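Local coordinates for protein phosphoribosylformylglycinamidine synthase 2 (Thermus thermophilus, PDB 3VIU) that belongs to the PurM-like AIR synthase-related family, carries two repeats of that fold in one chain, and binds ADP and magnesium, at residues W38-A43 / V524-E529; S86-S91 / G486-S491. All blocks are in the same frame, centred on the assembly; numbering follows the deposited sequence.

Interaction 1 of 2, residues W38-A43 / V524-E529. With ADP (adenosine-5'-diphosphate), chain B; PO4 (phosphate ion), chain C.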
loop_
_atom_site.group_PDB
_atom_site.type_symbol
_atom_site.label_atom_id
_atom_site.label_comp_id
_atom_site.label_asym_id
_atom_site.label_seq_id
_atom_site.Cartn_x
_atom_site.Cartn_y
_atom_site.Cartn_z
ATOM N N TRP A 38 -8.294 5.365 22.316
ATOM C CA TRP A 38 -8.937 6.561 21.791
ATOM C C TRP A 38 -7.992 7.486 21.024
ATOM O O TRP A 38 -8.391 8.563 20.581
ATOM C CB TRP A 38 -9.615 7.315 22.935
ATOM C CG TRP A 38 -10.972 6.776 23.255
ATOM C CD1 TRP A 38 -11.420 5.501 23.047
ATOM C CD2 TRP A 38 -12.074 7.501 23.816
ATOM N NE1 TRP A 38 -12.732 5.390 23.437
ATOM C CE2 TRP A 38 -13.158 6.602 23.916
ATOM C CE3 TRP A 38 -12.251 8.826 24.247
ATOM C CZ2 TRP A 38 -14.403 6.982 24.427
ATOM C CZ3 TRP A 38 -13.489 9.202 24.756
ATOM C CH2 TRP A 38 -14.548 8.281 24.841
ATOM N N SER A 39 -6.739 7.067 20.874
ATOM C CA SER A 39 -5.752 7.855 20.139
ATOM C C SER A 39 -6.119 7.760 18.655
ATOM O O SER A 39 -6.760 6.792 18.239
ATOM C CB SER A 39 -4.340 7.295 20.364
ATOM O OG SER A 39 -4.176 6.035 19.728
ATOM N N GLU A 40 -5.720 8.745 17.856
ATOM C CA GLU A 40 -6.067 8.716 16.438
ATOM C C GLU A 40 -5.625 7.427 15.757
ATOM O O GLU A 40 -6.318 6.916 14.883
ATOM C CB GLU A 40 -5.455 9.908 15.694
ATOM C CG GLU A 40 -5.993 10.074 14.272
ATOM C CD GLU A 40 -7.390 10.678 14.233
ATOM O OE1 GLU A 40 -8.102 10.480 13.220
ATOM O OE2 GLU A 40 -7.772 11.362 15.207
ATOM N N HIS A 41 -4.471 6.905 16.167
ATOM C CA HIS A 41 -3.933 5.681 15.580
ATOM C C HIS A 41 -4.950 4.548 15.604
ATOM O O HIS A 41 -5.195 3.905 14.586
ATOM C CB HIS A 41 -2.665 5.235 16.316
ATOM C CG HIS A 41 -1.994 4.048 15.693
ATOM N ND1 HIS A 41 -1.171 4.152 14.593
ATOM C CD2 HIS A 41 -2.075 2.727 15.977
ATOM C CE1 HIS A 41 -0.774 2.946 14.224
ATOM N NE2 HIS A 41 -1.310 2.062 15.047
ATOM N N CYS A 42 -5.553 4.320 16.765
ATOM C CA CYS A 42 -6.535 3.252 16.925
ATOM C C CYS A 42 -7.985 3.637 16.648
ATOM O O CYS A 42 -8.751 2.838 16.116
ATOM C CB CYS A 42 -6.459 2.676 18.343
ATOM S SG CYS A 42 -4.912 1.834 18.752
ATOM N N ALA A 43 -8.360 4.859 16.995
ATOM C CA ALA A 43 -9.742 5.288 16.832
ATOM C C ALA A 43 -10.133 5.966 15.523
ATOM O O ALA A 43 -11.319 5.970 15.178
ATOM C CB ALA A 43 -10.137 6.183 18.012
ATOM N N VAL A 524 -4.792 4.778 7.787
ATOM C CA VAL A 524 -4.781 6.229 7.873
ATOM C C VAL A 524 -3.754 6.655 8.893
ATOM O O VAL A 524 -3.849 6.291 10.059
ATOM C CB VAL A 524 -6.157 6.803 8.297
ATOM C CG1 VAL A 524 -6.057 8.315 8.505
ATOM C CG2 VAL A 524 -7.192 6.484 7.241
ATOM N N SER A 525 -2.770 7.423 8.445
ATOM C CA SER A 525 -1.730 7.935 9.328
ATOM C C SER A 525 -1.797 9.455 9.284
ATOM O O SER A 525 -1.589 10.059 8.234
ATOM C CB SER A 525 -0.352 7.464 8.866
ATOM O OG SER A 525 0.655 8.055 9.658
ATOM N N LEU A 526 -2.102 10.070 10.421
ATOM C CA LEU A 526 -2.205 11.523 10.492
ATOM C C LEU A 526 -1.085 12.127 11.326
ATOM O O LEU A 526 -0.251 11.408 11.879
ATOM C CB LEU A 526 -3.555 11.924 11.084
ATOM C CG LEU A 526 -4.771 11.420 10.310
ATOM C CD1 LEU A 526 -6.026 11.855 11.029
ATOM C CD2 LEU A 526 -4.746 11.950 8.873
ATOM N N TYR A 527 -1.074 13.453 11.407
ATOM C CA TYR A 527 -0.067 14.169 12.187
ATOM C C TYR A 527 1.345 14.006 11.639
ATOM O O TYR A 527 2.319 14.068 12.389
ATOM C CB TYR A 527 -0.111 13.711 13.653
ATOM C CG TYR A 527 -1.414 14.036 14.333
ATOM C CD1 TYR A 527 -1.685 15.332 14.785
ATOM C CD2 TYR A 527 -2.399 13.064 14.487
ATOM C CE1 TYR A 527 -2.911 15.653 15.373
ATOM C CE2 TYR A 527 -3.625 13.369 15.069
ATOM C CZ TYR A 527 -3.876 14.665 15.510
ATOM O OH TYR A 527 -5.094 14.964 16.078
ATOM N N ASN A 528 1.456 13.787 10.335
ATOM C CA ASN A 528 2.767 13.658 9.715
ATOM C C ASN A 528 3.221 15.050 9.305
ATOM O O ASN A 528 3.133 15.429 8.142
ATOM C CB ASN A 528 2.702 12.734 8.497
ATOM C CG ASN A 528 2.506 11.285 8.888
ATOM O OD1 ASN A 528 3.408 10.662 9.435
ATOM N ND2 ASN A 528 1.317 10.745 8.623
ATOM N N GLU A 529 3.674 15.817 10.288
ATOM C CA GLU A 529 4.154 17.169 10.055
ATOM C C GLU A 529 4.932 17.636 11.270
ATOM O O GLU A 529 4.777 17.098 12.367
ATOM C CB GLU A 529 2.982 18.132 9.799
ATOM C CG GLU A 529 2.149 18.479 11.029
ATOM C CD GLU A 529 1.047 19.497 10.731
ATOM O OE1 GLU A 529 0.157 19.183 9.915
ATOM O OE2 GLU A 529 1.069 20.609 11.306
HETATM P PB ADP B . -4.523 -2.916 12.410
HETATM O O1B ADP B . -4.295 -2.028 13.584
HETATM O O2B ADP B . -3.353 -2.680 11.330
HETATM O O3B ADP B . -4.524 -4.517 12.940
HETATM P PA ADP B . -6.473 -1.054 11.987
HETATM O O1A ADP B . -7.242 -1.003 13.261
HETATM O O2A ADP B . -5.208 -0.047 12.099
HETATM O O3A ADP B . -5.971 -2.594 11.712
HETATM O "O5'" ADP B . -7.371 -0.570 10.711
HETATM C "C5'" ADP B . -8.732 -0.353 11.134
HETATM C "C4'" ADP B . -9.779 -0.953 10.150
HETATM O "O4'" ADP B . -10.340 0.085 9.284
HETATM C "C3'" ADP B . -9.213 -2.032 9.191
HETATM O "O3'" ADP B . -10.228 -3.006 8.912
HETATM C "C2'" ADP B . -8.809 -1.227 7.957
HETATM O "O2'" ADP B . -8.771 -2.029 6.773
HETATM C "C1'" ADP B . -9.865 -0.119 7.907
HETATM N N9 ADP B . -9.317 1.127 7.353
HETATM C C8 ADP B . -8.500 2.013 7.997
HETATM N N7 ADP B . -8.204 3.011 7.217
HETATM C C5 ADP B . -8.805 2.837 6.022
HETATM C C6 ADP B . -8.854 3.568 4.806
HETATM N N6 ADP B . -8.169 4.763 4.677
HETATM N N1 ADP B . -9.584 3.075 3.781
HETATM C C2 ADP B . -10.256 1.919 3.886
HETATM N N3 ADP B . -10.236 1.202 5.012
HETATM C C4 ADP B . -9.534 1.618 6.089
HETATM P P PO4 C . 2.201 5.885 11.969
HETATM O O1 PO4 C . 2.564 5.323 10.649
HETATM O O2 PO4 C . 3.327 6.696 12.487
HETATM O O3 PO4 C . 1.002 6.742 11.827
HETATM O O4 PO4 C . 1.909 4.779 12.915
HETATM O O HOH W 1 -6.484 13.022 17.059
#

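Interaction 2 of 2, residues S86-S91 / G486-S491. With PO4 (phosphate ion), chain C.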
loop_
_atom_site.group_PDB
_atom_site.type_symbol
_atom_site.label_atom_id
_atom_site.label_comp_id
_atom_site.label_asym_id
_atom_site.label_seq_id
_atom_site.Cartn_x
_atom_site.Cartn_y
_atom_site.Cartn_z
ATOM N N SER A 86 1.013 1.550 7.696
ATOM C CA SER A 86 2.090 2.528 7.760
ATOM C C SER A 86 2.851 2.387 9.091
ATOM O O SER A 86 2.297 1.921 10.091
ATOM C CB SER A 86 1.532 3.947 7.635
ATOM O OG SER A 86 0.979 4.392 8.862
ATOM N N HIS A 87 4.128 2.764 9.083
ATOM C CA HIS A 87 4.972 2.730 10.279
ATOM C C HIS A 87 5.900 3.927 10.145
ATOM O O HIS A 87 7.125 3.809 10.248
ATOM C CB HIS A 87 5.789 1.428 10.362
ATOM C CG HIS A 87 5.396 0.539 11.505
ATOM N ND1 HIS A 87 4.190 -0.131 11.551
ATOM C CD2 HIS A 87 6.037 0.235 12.660
ATOM C CE1 HIS A 87 4.104 -0.805 12.685
ATOM N NE2 HIS A 87 5.211 -0.599 13.376
ATOM N N ASN A 88 5.288 5.084 9.922
ATOM C CA ASN A 88 6.016 6.323 9.725
ATOM C C ASN A 88 6.861 6.795 10.895
ATOM O O ASN A 88 8.090 6.716 10.839
ATOM C CB ASN A 88 5.047 7.429 9.311
ATOM C CG ASN A 88 4.184 7.031 8.121
ATOM O OD1 ASN A 88 4.644 6.348 7.199
ATOM N ND2 ASN A 88 2.931 7.470 8.131
ATOM N N HIS A 89 6.213 7.287 11.946
ATOM C CA HIS A 89 6.928 7.803 13.114
ATOM C C HIS A 89 8.007 6.857 13.638
ATOM O O HIS A 89 9.126 7.278 13.924
ATOM C CB HIS A 89 5.930 8.166 14.222
ATOM C CG HIS A 89 5.060 9.342 13.885
ATOM N ND1 HIS A 89 5.536 10.636 13.853
ATOM C CD2 HIS A 89 3.757 9.412 13.520
ATOM C CE1 HIS A 89 4.565 11.452 13.480
ATOM N NE2 HIS A 89 3.475 10.736 13.272
ATOM N N PRO A 90 7.697 5.561 13.761
ATOM C CA PRO A 90 8.727 4.645 14.259
ATOM C C PRO A 90 9.909 4.479 13.300
ATOM O O PRO A 90 11.049 4.314 13.739
ATOM C CB PRO A 90 7.952 3.343 14.490
ATOM C CG PRO A 90 6.838 3.432 13.484
ATOM C CD PRO A 90 6.407 4.872 13.594
ATOM N N SER A 91 9.650 4.523 11.996
ATOM C CA SER A 91 10.738 4.381 11.029
ATOM C C SER A 91 11.625 5.611 11.086
ATOM O O SER A 91 12.824 5.547 10.806
ATOM C CB SER A 91 10.194 4.182 9.616
ATOM O OG SER A 91 9.675 2.874 9.477
ATOM N N GLY A 486 -3.550 3.589 1.680
ATOM C CA GLY A 486 -2.810 3.961 2.861
ATOM C C GLY A 486 -2.729 5.473 2.853
ATOM O O GLY A 486 -1.934 6.048 2.117
ATOM N N LEU A 487 -3.566 6.128 3.649
ATOM C CA LEU A 487 -3.549 7.582 3.707
ATOM C C LEU A 487 -2.489 8.072 4.690
ATOM O O LEU A 487 -2.360 7.539 5.793
ATOM C CB LEU A 487 -4.924 8.113 4.126
ATOM C CG LEU A 487 -6.132 7.642 3.302
ATOM C CD1 LEU A 487 -7.375 8.373 3.785
ATOM C CD2 LEU A 487 -5.905 7.895 1.810
ATOM N N ASN A 488 -1.731 9.082 4.276
ATOM C CA ASN A 488 -0.688 9.694 5.102
ATOM C C ASN A 488 -0.807 11.199 4.898
ATOM O O ASN A 488 -0.660 11.691 3.781
ATOM C CB ASN A 488 0.689 9.228 4.650
ATOM C CG ASN A 488 0.815 7.718 4.634
ATOM O OD1 ASN A 488 1.164 7.102 5.633
ATOM N ND2 ASN A 488 0.507 7.116 3.495
ATOM N N LEU A 489 -1.088 11.923 5.973
ATOM C CA LEU A 489 -1.244 13.367 5.908
ATOM C C LEU A 489 -0.738 14.060 7.164
ATOM O O LEU A 489 -0.273 13.415 8.113
ATOM C CB LEU A 489 -2.714 13.733 5.698
ATOM C CG LEU A 489 -3.309 13.341 4.341
ATOM C CD1 LEU A 489 -4.227 12.145 4.536
ATOM C CD2 LEU A 489 -4.069 14.512 3.732
ATOM N N GLY A 490 -0.821 15.385 7.153
ATOM C CA GLY A 490 -0.389 16.159 8.293
ATOM C C GLY A 490 -1.518 16.154 9.294
ATOM O O GLY A 490 -2.460 15.363 9.187
ATOM N N SER A 491 -1.428 17.043 10.271
ATOM C CA SER A 491 -2.445 17.146 11.300
ATOM C C SER A 491 -3.783 17.580 10.711
ATOM O O SER A 491 -3.835 18.442 9.825
ATOM C CB SER A 491 -2.008 18.156 12.355
ATOM O OG SER A 491 -3.067 18.409 13.254
HETATM P P PO4 C . 2.201 5.885 11.969
HETATM O O1 PO4 C . 2.564 5.323 10.649
HETATM O O2 PO4 C . 3.327 6.696 12.487
HETATM O O3 PO4 C . 1.002 6.742 11.827
HETATM O O4 PO4 C . 1.909 4.779 12.915
#

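Interaction 1 of 2, residues W38-A43 / V524-E529
Next to the ADP pocket, the short helix 40-43 of the linker-domain region leans on the turn that follows strand 519-525, and E40 makes the contact with L526 and Y527. The E40 side chain leaves with CG anti to the backbone N (chi1 -169°) and then bends at chi2, which lays its carboxylate against the leucine. OE1 lies 3.3 Å from L526 CD1, a polar atom resting on a methyl group. The polar partner of OE1 is the backbone N of N46, so this oxygen is tied back to its own side of the contact. The aliphatic part of E40 meets the tyrosine instead: CB sits 4.0 Å from Y527 CE2, near the ring plane and therefore at an edge, and the two side chains run at about a right angle. The other carboxylate oxygen, OE2, and the phenol are joined through one water, which donates to E40 OE2 at 2.8 Å and lies 2.6 Å from Y527 OH.

Strand residues before the turn face bound groups. V524 places CG2 3.2 Å from N6 of ADP, while S525 OG donates to O3 of a phosphate ion at 2.6 Å and accepts from N528 ND2 at 3.0 Å in a nearly straight bond that lies close to the amide plane of N528. The ring of H41 approaches the same ion from the helix, CE1 standing 3.5 Å from its O4. In the wider fold, strand 519-525 is an outermost strand of its six-stranded sheet and runs parallel to strand 479-488, where L487 and N488 touch V524 and S525. N528 packs on N88 and H89 of helix 88-93, and W38, just ahead of helix 40-43, lies against helix 12-22.

Interaction 2 of 2, residues S86-S91 / G486-S491
N88 and N488 both hold CG anti to their own carbonyl carbon (chi1 -52° and -55°), and this directs their amides at one another between helix 88-93 and strand 479-488. N88 ND2 donates to N488 OD1 over 3.1 Å, in a nearly straight bond that lies close to the amide plane of N88 but is tilted slightly from that of N488; the two amides are turned 62° apart. The other end of N88 is fixed as well, since its OD1 accepts from the backbone N of V173. S86 adds a lighter touch, its CB lying 3.8 Å from N488 OD1.

On the side of 86-91, a phosphate ion, probably from the crystallisation liquor, sits at the start of the helix. S86 OG gives O1 a bond of 2.6 Å, the backbone N of N88 reaches the same oxygen at 2.8 Å, and the backbone N of H89 holds O2 at 3.0 Å. At the N-cap residue, H87 O receives both N and OG of S91 from opposite faces of its plane. This is the geometry of helix N-terminal anion binding, here placed where the two PurM-like N-terminal domains meet.

Overall arrangement
The centres of the two interactions lie about 8 Å apart, and both reach the six-stranded sheet in which strands 479-488 and 519-525 are parallel neighbours. Along the chain the order is 38-43, 86-91, 486-491, 524-529, so interaction 2 falls wholly between the two halves of interaction 1. They touch directly: S525 N lies 2.7 Å from L487 O, a probable hydrogen bond, and E529 OE1 comes equally close to S491 N. The same phosphate ion is bonded from both. Linker region and first PurM-like N-terminal domain thus converge on the second such domain, beside the ADP pocket to which L487 and V524 belong.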